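Local structure of ureidoglycolate hydrolase (Arabidopsis thaliana, 4PXE) at residues R253-A264 and I296-I304; H270-T279 and R313-S324. The protein hydrolyses (S)-ureidoglycolate to glyoxylate, ammonium and carbon dioxide in purine catabolism, working as a manganese-dependent homodimer of the peptidase M20 family. One frame throughout, in Å; residues are numbered along the deposited sequence.

Interaction 1: residues R253-A264 and I296-I304; sequences RNDAGLAAAELA and IPSKSHLEI
In the dimerization region of this M20-family enzyme, the start of helix 256-272 lies on strand 295-308, and the two run nearly parallel (23° between the short axes, 7.2 Å apart). Ser300 OG donates to Ala256 O at 2.7 Å, approaching from above the carbonyl plane. The helical N-H of Ala260 reaches the same oxygen from the opposite face, so two donors grip it. A serine suits the spot because it is small enough to fit against the first turn, Ala260 CB included, and carries a donor; with OG between its own N and carbonyl carbon (chi1 61°), that donor is aimed at Ala256 O. Farther along, Leu302 spreads its two methyls over the turn, CD1 against Ala260 CB at 3.9 Å and CD2 against Ala260 O at 3.5 Å and, more loosely, beside Leu263 CB; alanines in the helix permit this close approach. At the helix start, Asp255 is the N-cap: its OD1 accepts from Leu258 N at 3.2 Å and, weakly, from Gly257 N. Pro297 CD and CG pack against that carboxylate oxygen, while the proline carbonyl takes a weak bond from Ala256 N (3.3 Å) and a water shared with Asn254 O. Ile296 CD1 sits over the centre of one face of the Arg253 guanidinium, 3.6 Å from CZ. Arg253 NH2 donates to Val248 O of the same chain, and NH1 bonds to Thr282 OG1 of the second subunit. Without the guanidinium, as with an alanine here, Val248 O and Thr282 of the second subunit would probably lose their partner and Ile296 CD1 the flat face it rests on, consistent with the need for this arginine in dimerization inferred from relatives. The capped start and doubly bonded Ala256 O thus fix the helix on the strand, presenting Arg253 and its neighbours to the second subunit.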
loop_
_atom_site.group_PDB
_atom_site.type_symbol
_atom_site.label_atom_id
_atom_site.label_comp_id
_atom_site.label_asym_id
_atom_site.label_seq_id
_atom_site.Cartn_x
_atom_site.Cartn_y
_atom_site.Cartn_z
ATOM N N ARG A 253 15.672 -3.512 -17.386
ATOM C CA ARG A 253 14.991 -3.383 -16.101
ATOM C C ARG A 253 15.660 -4.141 -14.962
ATOM O O ARG A 253 16.427 -5.081 -15.182
ATOM C CB ARG A 253 13.543 -3.859 -16.243
ATOM C CG ARG A 253 12.763 -3.023 -17.242
ATOM C CD ARG A 253 11.315 -3.467 -17.331
ATOM N NE ARG A 253 10.563 -2.565 -18.194
ATOM C CZ ARG A 253 9.253 -2.366 -18.124
ATOM N NH1 ARG A 253 8.529 -2.997 -17.208
ATOM N NH2 ARG A 253 8.672 -1.506 -18.961
ATOM N N ASN A 254 15.359 -3.696 -13.746
ATOM C CA ASN A 254 15.662 -4.437 -12.530
ATOM C C ASN A 254 14.501 -4.198 -11.563
ATOM O O ASN A 254 14.576 -3.415 -10.615
ATOM C CB ASN A 254 17.075 -4.126 -11.972
ATOM C CG ASN A 254 17.275 -2.676 -11.549
ATOM O OD1 ASN A 254 16.597 -1.756 -12.022
ATOM N ND2 ASN A 254 18.224 -2.467 -10.650
ATOM N N ASP A 255 13.401 -4.877 -11.884
ATOM C CA ASP A 255 12.082 -4.617 -11.309
ATOM C C ASP A 255 11.991 -5.168 -9.886
ATOM O O ASP A 255 11.988 -6.384 -9.688
ATOM C CB ASP A 255 11.028 -5.262 -12.224
ATOM C CG ASP A 255 9.591 -4.898 -11.860
ATOM O OD1 ASP A 255 9.247 -4.809 -10.664
ATOM O OD2 ASP A 255 8.787 -4.727 -12.803
ATOM N N ALA A 256 11.912 -4.272 -8.905
ATOM C CA ALA A 256 11.885 -4.676 -7.500
ATOM C C ALA A 256 10.604 -5.419 -7.147
ATOM O O ALA A 256 10.580 -6.202 -6.198
ATOM C CB ALA A 256 12.070 -3.467 -6.592
ATOM N N GLY A 257 9.540 -5.165 -7.898
ATOM C CA GLY A 257 8.280 -5.846 -7.652
ATOM C C GLY A 257 8.375 -7.311 -8.031
ATOM O O GLY A 257 7.847 -8.179 -7.323
ATOM N N LEU A 258 9.053 -7.605 -9.131
ATOM C CA LEU A 258 9.221 -8.987 -9.558
ATOM C C LEU A 258 10.164 -9.740 -8.622
ATOM O O LEU A 258 9.933 -10.922 -8.350
ATOM C CB LEU A 258 9.664 -9.057 -11.013
ATOM C CG LEU A 258 8.597 -8.559 -11.984
ATOM C CD1 LEU A 258 9.081 -8.689 -13.412
ATOM C CD2 LEU A 258 7.269 -9.313 -11.787
ATOM N N ALA A 259 11.179 -9.061 -8.086
ATOM C CA ALA A 259 12.013 -9.671 -7.051
ATOM C C ALA A 259 11.164 -10.057 -5.847
ATOM O O ALA A 259 11.325 -11.144 -5.286
ATOM C CB ALA A 259 13.137 -8.735 -6.628
ATOM N N ALA A 260 10.250 -9.177 -5.454
ATOM C CA ALA A 260 9.387 -9.433 -4.308
ATOM C C ALA A 260 8.453 -10.599 -4.584
ATOM O O ALA A 260 8.241 -11.454 -3.712
ATOM C CB ALA A 260 8.597 -8.185 -3.955
ATOM N N ALA A 261 7.901 -10.647 -5.793
ATOM C CA ALA A 261 7.007 -11.743 -6.178
ATOM C C ALA A 261 7.735 -13.083 -6.103
ATOM O O ALA A 261 7.200 -14.076 -5.578
ATOM C CB ALA A 261 6.458 -11.510 -7.577
ATOM N N GLU A 262 8.964 -13.104 -6.602
ATOM C CA GLU A 262 9.770 -14.316 -6.567
ATOM C C GLU A 262 10.102 -14.725 -5.146
ATOM O O GLU A 262 10.097 -15.924 -4.828
ATOM C CB GLU A 262 11.042 -14.147 -7.406
ATOM C CG GLU A 262 10.718 -14.079 -8.878
ATOM C CD GLU A 262 11.893 -13.709 -9.765
ATOM O OE1 GLU A 262 12.757 -12.919 -9.331
ATOM O OE2 GLU A 262 11.927 -14.203 -10.910
ATOM N N LEU A 263 10.378 -13.753 -4.278
ATOM C CA LEU A 263 10.693 -14.089 -2.891
ATOM C C LEU A 263 9.471 -14.649 -2.178
ATOM O O LEU A 263 9.596 -15.609 -1.420
ATOM C CB LEU A 263 11.292 -12.909 -2.117
ATOM C CG LEU A 263 11.804 -13.250 -0.708
ATOM C CD1 LEU A 263 12.860 -14.375 -0.720
ATOM C CD2 LEU A 263 12.334 -12.021 0.001
ATOM N N ALA A 264 8.296 -14.083 -2.429
ATOM C CA ALA A 264 7.082 -14.592 -1.779
ATOM C C ALA A 264 6.843 -16.042 -2.164
ATOM O O ALA A 264 6.459 -16.857 -1.314
ATOM C CB ALA A 264 5.879 -13.735 -2.151
ATOM N N ILE A 296 7.767 1.838 -12.935
ATOM C CA ILE A 296 8.322 0.527 -12.587
ATOM C C ILE A 296 8.776 0.577 -11.140
ATOM O O ILE A 296 9.492 1.494 -10.761
ATOM C CB ILE A 296 9.536 0.172 -13.457
ATOM C CG1 ILE A 296 9.185 0.218 -14.944
ATOM C CG2 ILE A 296 10.071 -1.214 -13.084
ATOM C CD1 ILE A 296 10.421 0.176 -15.860
ATOM N N PRO A 297 8.357 -0.399 -10.318
ATOM C CA PRO A 297 8.737 -0.305 -8.902
ATOM C C PRO A 297 10.250 -0.230 -8.690
ATOM O O PRO A 297 10.980 -1.089 -9.191
ATOM C CB PRO A 297 8.179 -1.603 -8.300
ATOM C CG PRO A 297 7.019 -1.954 -9.178
ATOM C CD PRO A 297 7.430 -1.516 -10.579
ATOM N N SER A 298 10.690 0.787 -7.948
ATOM C CA SER A 298 12.105 0.959 -7.611
ATOM C C SER A 298 12.414 0.453 -6.207
ATOM O O SER A 298 13.572 0.293 -5.846
ATOM C CB SER A 298 12.545 2.425 -7.739
ATOM O OG SER A 298 11.736 3.284 -6.957
ATOM N N LYS A 299 11.377 0.225 -5.411
ATOM C CA LYS A 299 11.546 -0.365 -4.092
ATOM C C LYS A 299 10.389 -1.305 -3.818
ATOM O O LYS A 299 9.248 -1.012 -4.159
ATOM C CB LYS A 299 11.599 0.707 -3.009
ATOM C CG LYS A 299 12.820 1.598 -3.037
ATOM C CD LYS A 299 13.036 2.259 -1.685
ATOM C CE LYS A 299 11.770 2.939 -1.182
ATOM N NZ LYS A 299 11.992 3.594 0.143
ATOM N N SER A 300 10.689 -2.450 -3.220
ATOM C CA SER A 300 9.638 -3.318 -2.719
ATOM C C SER A 300 9.957 -3.684 -1.281
ATOM O O SER A 300 11.118 -3.731 -0.885
ATOM C CB SER A 300 9.490 -4.565 -3.584
ATOM O OG SER A 300 10.682 -5.336 -3.594
ATOM N N HIS A 301 8.909 -3.934 -0.508
ATOM C CA HIS A 301 9.009 -4.137 0.928
ATOM C C HIS A 301 8.119 -5.319 1.267
ATOM O O HIS A 301 6.910 -5.274 1.014
ATOM C CB HIS A 301 8.514 -2.866 1.642
ATOM C CG HIS A 301 8.387 -2.998 3.129
ATOM N ND1 HIS A 301 9.379 -2.604 4.004
ATOM C CD2 HIS A 301 7.368 -3.454 3.897
ATOM C CE1 HIS A 301 8.982 -2.831 5.246
ATOM N NE2 HIS A 301 7.766 -3.345 5.208
ATOM N N LEU A 302 8.718 -6.377 1.813
ATOM C CA LEU A 302 7.971 -7.565 2.238
ATOM C C LEU A 302 8.112 -7.755 3.726
ATOM O O LEU A 302 9.178 -7.509 4.293
ATOM C CB LEU A 302 8.520 -8.840 1.602
ATOM C CG LEU A 302 8.613 -8.960 0.095
ATOM C CD1 LEU A 302 9.954 -8.398 -0.348
ATOM C CD2 LEU A 302 8.441 -10.413 -0.343
ATOM N N GLU A 303 7.044 -8.223 4.361
ATOM C CA GLU A 303 7.138 -8.671 5.742
ATOM C C GLU A 303 6.642 -10.104 5.785
ATOM O O GLU A 303 5.542 -10.416 5.308
ATOM C CB GLU A 303 6.365 -7.746 6.685
ATOM C CG GLU A 303 6.817 -6.312 6.526
ATOM C CD GLU A 303 6.280 -5.374 7.584
ATOM O OE1 GLU A 303 5.874 -5.838 8.671
ATOM O OE2 GLU A 303 6.274 -4.155 7.323
ATOM N N ILE A 304 7.483 -10.969 6.343
ATOM C CA ILE A 304 7.330 -12.410 6.249
ATOM C C ILE A 304 7.201 -13.000 7.642
ATOM O O ILE A 304 7.985 -12.671 8.529
ATOM C CB ILE A 304 8.566 -13.025 5.567
ATOM C CG1 ILE A 304 8.764 -12.407 4.172
ATOM C CG2 ILE A 304 8.435 -14.539 5.469
ATOM C CD1 ILE A 304 10.098 -12.772 3.499
HETATM O O HOH W 1 13.248 -1.042 -10.784
#

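Interaction 2: residues H270-T279 and R313-S324; sequences HVLESESIDT and RRNTVIKKIQES
Glu273 OE1 takes two donors from opposite faces of its carboxylate plane: His270 ND1 at 2.9 Å, with the oxygen in the imidazole plane and the bond almost straight (176°), and Lys320 NZ at 3.0 Å, a salt bridge. At the other end of the ring, His270 NE2 and Ser324 OG share a hydrogen bond of 2.7 Å. Held at both nitrogens, the imidazole is unlikely to turn, and Lys320 CB lies over its face in a CH-pi contact, 3.5 Å from the centroid. Histidine suits this place, offering a polar nitrogen at each side of the ring and a flat face for the lysine methylene. The lysine chain is extended beyond CG (chi2 177°), which carries NZ past the ring to the glutamate. The ring is a knob in a hole made by Val317, Lys320, Ile321 and Ser324, joining the end of helix 256-272 to helix 311-332. Beyond it, two successive ST turns at Ser274 and Ser276 shape the loop. Ser276 OG sits over one face of the Arg313 guanidinium, toward its rim, while Asp308 pairs with Arg313 NE and a water links NH2 to Asp278 OD2. Last, Thr279 CG2 and Val317 CG2 meet tip to tip at 3.9 Å.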
loop_
_atom_site.group_PDB
_atom_site.type_symbol
_atom_site.label_atom_id
_atom_site.label_comp_id
_atom_site.label_asym_id
_atom_site.label_seq_id
_atom_site.Cartn_x
_atom_site.Cartn_y
_atom_site.Cartn_z
ATOM N N HIS A 270 10.003 -23.021 0.443
ATOM C CA HIS A 270 10.867 -23.481 1.530
ATOM C C HIS A 270 10.054 -24.050 2.691
ATOM O O HIS A 270 10.471 -25.012 3.346
ATOM C CB HIS A 270 11.810 -22.374 2.007
ATOM C CG HIS A 270 12.757 -21.907 0.944
ATOM N ND1 HIS A 270 13.416 -22.782 0.107
ATOM C CD2 HIS A 270 13.132 -20.664 0.560
ATOM C CE1 HIS A 270 14.160 -22.095 -0.746
ATOM N NE2 HIS A 270 14.010 -20.808 -0.489
ATOM N N VAL A 271 8.893 -23.462 2.952
ATOM C CA VAL A 271 7.990 -24.017 3.961
ATOM C C VAL A 271 7.592 -25.449 3.582
ATOM O O VAL A 271 7.701 -26.371 4.399
ATOM C CB VAL A 271 6.719 -23.133 4.121
ATOM C CG1 VAL A 271 5.655 -23.852 4.968
ATOM C CG2 VAL A 271 7.080 -21.803 4.751
ATOM N N LEU A 272 7.152 -25.642 2.348
ATOM C CA LEU A 272 6.736 -26.960 1.872
ATOM C C LEU A 272 7.893 -27.964 1.866
ATOM O O LEU A 272 7.675 -29.167 2.022
ATOM C CB LEU A 272 6.075 -26.855 0.492
ATOM C CG LEU A 272 4.787 -26.023 0.434
ATOM C CD1 LEU A 272 4.233 -25.980 -0.975
ATOM C CD2 LEU A 272 3.746 -26.565 1.401
ATOM N N GLU A 273 9.120 -27.475 1.697
ATOM C CA GLU A 273 10.306 -28.337 1.721
ATOM C C GLU A 273 10.583 -28.962 3.090
ATOM O O GLU A 273 11.377 -29.904 3.190
ATOM C CB GLU A 273 11.554 -27.568 1.262
ATOM C CG GLU A 273 11.624 -27.328 -0.237
ATOM C CD GLU A 273 12.696 -26.314 -0.627
ATOM O OE1 GLU A 273 13.306 -25.688 0.269
ATOM O OE2 GLU A 273 12.921 -26.141 -1.846
ATOM N N SER A 274 9.956 -28.447 4.147
ATOM C CA SER A 274 10.221 -28.970 5.488
ATOM C C SER A 274 9.662 -30.383 5.637
ATOM O O SER A 274 10.104 -31.143 6.503
ATOM C CB SER A 274 9.592 -28.084 6.563
ATOM O OG SER A 274 8.237 -28.465 6.757
ATOM N N GLU A 275 8.677 -30.704 4.801
ATOM C CA GLU A 275 7.971 -31.988 4.833
ATOM C C GLU A 275 7.168 -32.212 6.117
ATOM O O GLU A 275 6.735 -33.331 6.394
ATOM C CB GLU A 275 8.925 -33.160 4.572
ATOM C CG GLU A 275 9.553 -33.140 3.182
ATOM C CD GLU A 275 10.668 -34.157 3.033
ATOM O OE1 GLU A 275 10.950 -34.884 4.010
ATOM O OE2 GLU A 275 11.265 -34.224 1.937
ATOM N N SER A 276 6.972 -31.148 6.893
ATOM C CA SER A 276 6.110 -31.205 8.070
ATOM C C SER A 276 4.913 -30.282 7.910
ATOM O O SER A 276 5.065 -29.117 7.551
ATOM C CB SER A 276 6.866 -30.796 9.327
ATOM O OG SER A 276 5.976 -30.734 10.434
ATOM N N ILE A 277 3.729 -30.799 8.214
ATOM C CA ILE A 277 2.509 -30.004 8.163
ATOM C C ILE A 277 2.495 -28.909 9.240
ATOM O O ILE A 277 1.672 -27.995 9.189
ATOM C CB ILE A 277 1.259 -30.902 8.325
ATOM C CG1 ILE A 277 0.050 -30.276 7.626
ATOM C CG2 ILE A 277 0.999 -31.228 9.803
ATOM C CD1 ILE A 277 -0.197 -30.871 6.277
ATOM N N ASP A 278 3.388 -28.998 10.222
ATOM C CA ASP A 278 3.424 -28.007 11.292
ATOM C C ASP A 278 4.168 -26.725 10.918
ATOM O O ASP A 278 4.170 -25.759 11.681
ATOM C CB ASP A 278 4.023 -28.608 12.564
ATOM C CG ASP A 278 3.146 -29.683 13.153
ATOM O OD1 ASP A 278 1.919 -29.459 13.243
ATOM O OD2 ASP A 278 3.677 -30.758 13.498
ATOM N N THR A 279 4.809 -26.718 9.757
ATOM C CA THR A 279 5.562 -25.541 9.326
ATOM C C THR A 279 4.655 -24.590 8.554
ATOM O O THR A 279 3.902 -25.023 7.687
ATOM C CB THR A 279 6.737 -25.943 8.413
ATOM O OG1 THR A 279 7.350 -27.140 8.915
ATOM C CG2 THR A 279 7.789 -24.825 8.341
ATOM N N ARG A 313 13.673 -26.747 12.541
ATOM C CA ARG A 313 13.002 -26.783 11.246
ATOM C C ARG A 313 12.632 -25.361 10.805
ATOM O O ARG A 313 12.814 -24.987 9.636
ATOM C CB ARG A 313 11.750 -27.648 11.344
ATOM C CG ARG A 313 11.339 -28.340 10.065
ATOM C CD ARG A 313 10.551 -29.602 10.374
ATOM N NE ARG A 313 9.461 -29.348 11.313
ATOM C CZ ARG A 313 8.872 -30.281 12.057
ATOM N NH1 ARG A 313 9.261 -31.548 11.974
ATOM N NH2 ARG A 313 7.889 -29.949 12.885
ATOM N N ARG A 314 12.124 -24.577 11.754
ATOM C CA ARG A 314 11.794 -23.164 11.533
ATOM C C ARG A 314 13.030 -22.396 11.060
ATOM O O ARG A 314 12.982 -21.668 10.064
ATOM C CB ARG A 314 11.260 -22.559 12.835
ATOM C CG ARG A 314 10.477 -21.248 12.711
ATOM C CD ARG A 314 11.336 -20.001 12.847
ATOM N NE ARG A 314 12.388 -20.083 13.857
ATOM C CZ ARG A 314 12.266 -19.695 15.124
ATOM N NH1 ARG A 314 11.114 -19.222 15.591
ATOM N NH2 ARG A 314 13.306 -19.796 15.944
ATOM N N ASN A 315 14.137 -22.562 11.774
ATOM C CA ASN A 315 15.380 -21.873 11.444
ATOM C C ASN A 315 15.913 -22.229 10.065
ATOM O O ASN A 315 16.452 -21.363 9.379
ATOM C CB ASN A 315 16.441 -22.122 12.526
ATOM C CG ASN A 315 16.092 -21.459 13.843
ATOM O OD1 ASN A 315 15.182 -20.625 13.909
ATOM N ND2 ASN A 315 16.820 -21.810 14.904
ATOM N N THR A 316 15.757 -23.488 9.656
ATOM C CA THR A 316 16.145 -23.918 8.314
ATOM C C THR A 316 15.356 -23.144 7.258
ATOM O O THR A 316 15.908 -22.737 6.240
ATOM C CB THR A 316 15.968 -25.437 8.119
ATOM O OG1 THR A 316 16.904 -26.132 8.957
ATOM C CG2 THR A 316 16.198 -25.846 6.670
ATOM N N VAL A 317 14.076 -22.905 7.521
ATOM C CA VAL A 317 13.263 -22.121 6.594
ATOM C C VAL A 317 13.810 -20.701 6.482
ATOM O O VAL A 317 13.946 -20.173 5.366
ATOM C CB VAL A 317 11.774 -22.092 7.006
ATOM C CG1 VAL A 317 10.998 -21.144 6.106
ATOM C CG2 VAL A 317 11.167 -23.482 6.919
ATOM N N ILE A 318 14.131 -20.083 7.615
ATOM C CA ILE A 318 14.700 -18.734 7.620
ATOM C C ILE A 318 16.015 -18.665 6.832
ATOM O O ILE A 318 16.214 -17.756 6.030
ATOM C CB ILE A 318 14.930 -18.221 9.048
ATOM C CG1 ILE A 318 13.603 -18.093 9.798
ATOM C CG2 ILE A 318 15.666 -16.879 9.038
ATOM C CD1 ILE A 318 13.788 -17.776 11.265
ATOM N N LYS A 319 16.908 -19.622 7.056
ATOM C CA LYS A 319 18.173 -19.652 6.313
ATOM C C LYS A 319 17.941 -19.749 4.808
ATOM O O LYS A 319 18.602 -19.057 4.018
ATOM C CB LYS A 319 19.051 -20.816 6.785
ATOM C CG LYS A 319 19.390 -20.772 8.263
ATOM C CD LYS A 319 20.523 -21.733 8.605
ATOM C CE LYS A 319 20.575 -22.031 10.101
ATOM N NZ LYS A 319 19.617 -23.113 10.477
ATOM N N LYS A 320 17.006 -20.604 4.396
ATOM C CA LYS A 320 16.696 -20.770 2.980
ATOM C C LYS A 320 16.097 -19.492 2.403
ATOM O O LYS A 320 16.392 -19.133 1.267
ATOM C CB LYS A 320 15.738 -21.936 2.739
ATOM C CG LYS A 320 16.316 -23.323 3.042
ATOM C CD LYS A 320 15.245 -24.369 2.824
ATOM C CE LYS A 320 15.790 -25.789 2.896
ATOM N NZ LYS A 320 14.663 -26.740 2.673
ATOM N N ILE A 321 15.261 -18.808 3.177
ATOM C CA ILE A 321 14.687 -17.550 2.701
ATOM C C ILE A 321 15.787 -16.508 2.459
ATOM O O ILE A 321 15.764 -15.797 1.448
ATOM C CB ILE A 321 13.613 -17.010 3.663
ATOM C CG1 ILE A 321 12.383 -17.925 3.624
ATOM C CG2 ILE A 321 13.221 -15.571 3.289
ATOM C CD1 ILE A 321 11.395 -17.675 4.746
ATOM N N GLN A 322 16.763 -16.433 3.362
ATOM C CA GLN A 322 17.863 -15.488 3.180
ATOM C C GLN A 322 18.702 -15.837 1.956
ATOM O O GLN A 322 19.095 -14.950 1.188
ATOM C CB GLN A 322 18.746 -15.389 4.423
ATOM C CG GLN A 322 19.758 -14.255 4.311
ATOM C CD GLN A 322 20.329 -13.825 5.645
ATOM O OE1 GLN A 322 20.033 -14.416 6.688
ATOM N NE2 GLN A 322 21.151 -12.776 5.622
ATOM N N GLU A 323 18.962 -17.129 1.759
ATOM C CA GLU A 323 19.663 -17.588 0.562
ATOM C C GLU A 323 18.907 -17.204 -0.708
ATOM O O GLU A 323 19.495 -16.678 -1.660
ATOM C CB GLU A 323 19.912 -19.102 0.621
ATOM C CG GLU A 323 20.944 -19.493 1.676
ATOM C CD GLU A 323 21.021 -20.992 1.936
ATOM O OE1 GLU A 323 20.179 -21.750 1.404
ATOM O OE2 GLU A 323 21.930 -21.410 2.684
ATOM N N SER A 324 17.603 -17.447 -0.728
ATOM C CA SER A 324 16.784 -17.089 -1.879
ATOM C C SER A 324 16.738 -15.588 -2.140
ATOM O O SER A 324 16.762 -15.170 -3.297
ATOM C CB SER A 324 15.361 -17.642 -1.735
ATOM O OG SER A 324 15.354 -19.042 -1.960
HETATM O O HOH W 2 12.707 -26.086 4.606
HETATM O O HOH W 3 6.000 -31.653 14.148
#

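In the fold
Followed from the N terminus, the chain passes Arg253-Ala264 at the start of helix 256-272, then His270-Thr279, which runs from its last turn into the following loop, then strand 280-289. Strand 295-308 next returns antiparallel to it, and Ile296-Ile304 closes interaction 1 over a loop of 31 residues. Helix 311-332 follows, and Arg313-Ser324 closes interaction 2 across 33. The segments alternate, so the two loops cross. Interaction 1 ties helix 256-272 to strand 295-308, and interaction 2 ties the end of that helix and the loop after it to helix 311-332. Leu263 CD1 packs 3.9 Å from Ile321 O, and Ile304 CD1 also meets Ile321, linking the contacts within the dimerization region; each also touches the second subunit.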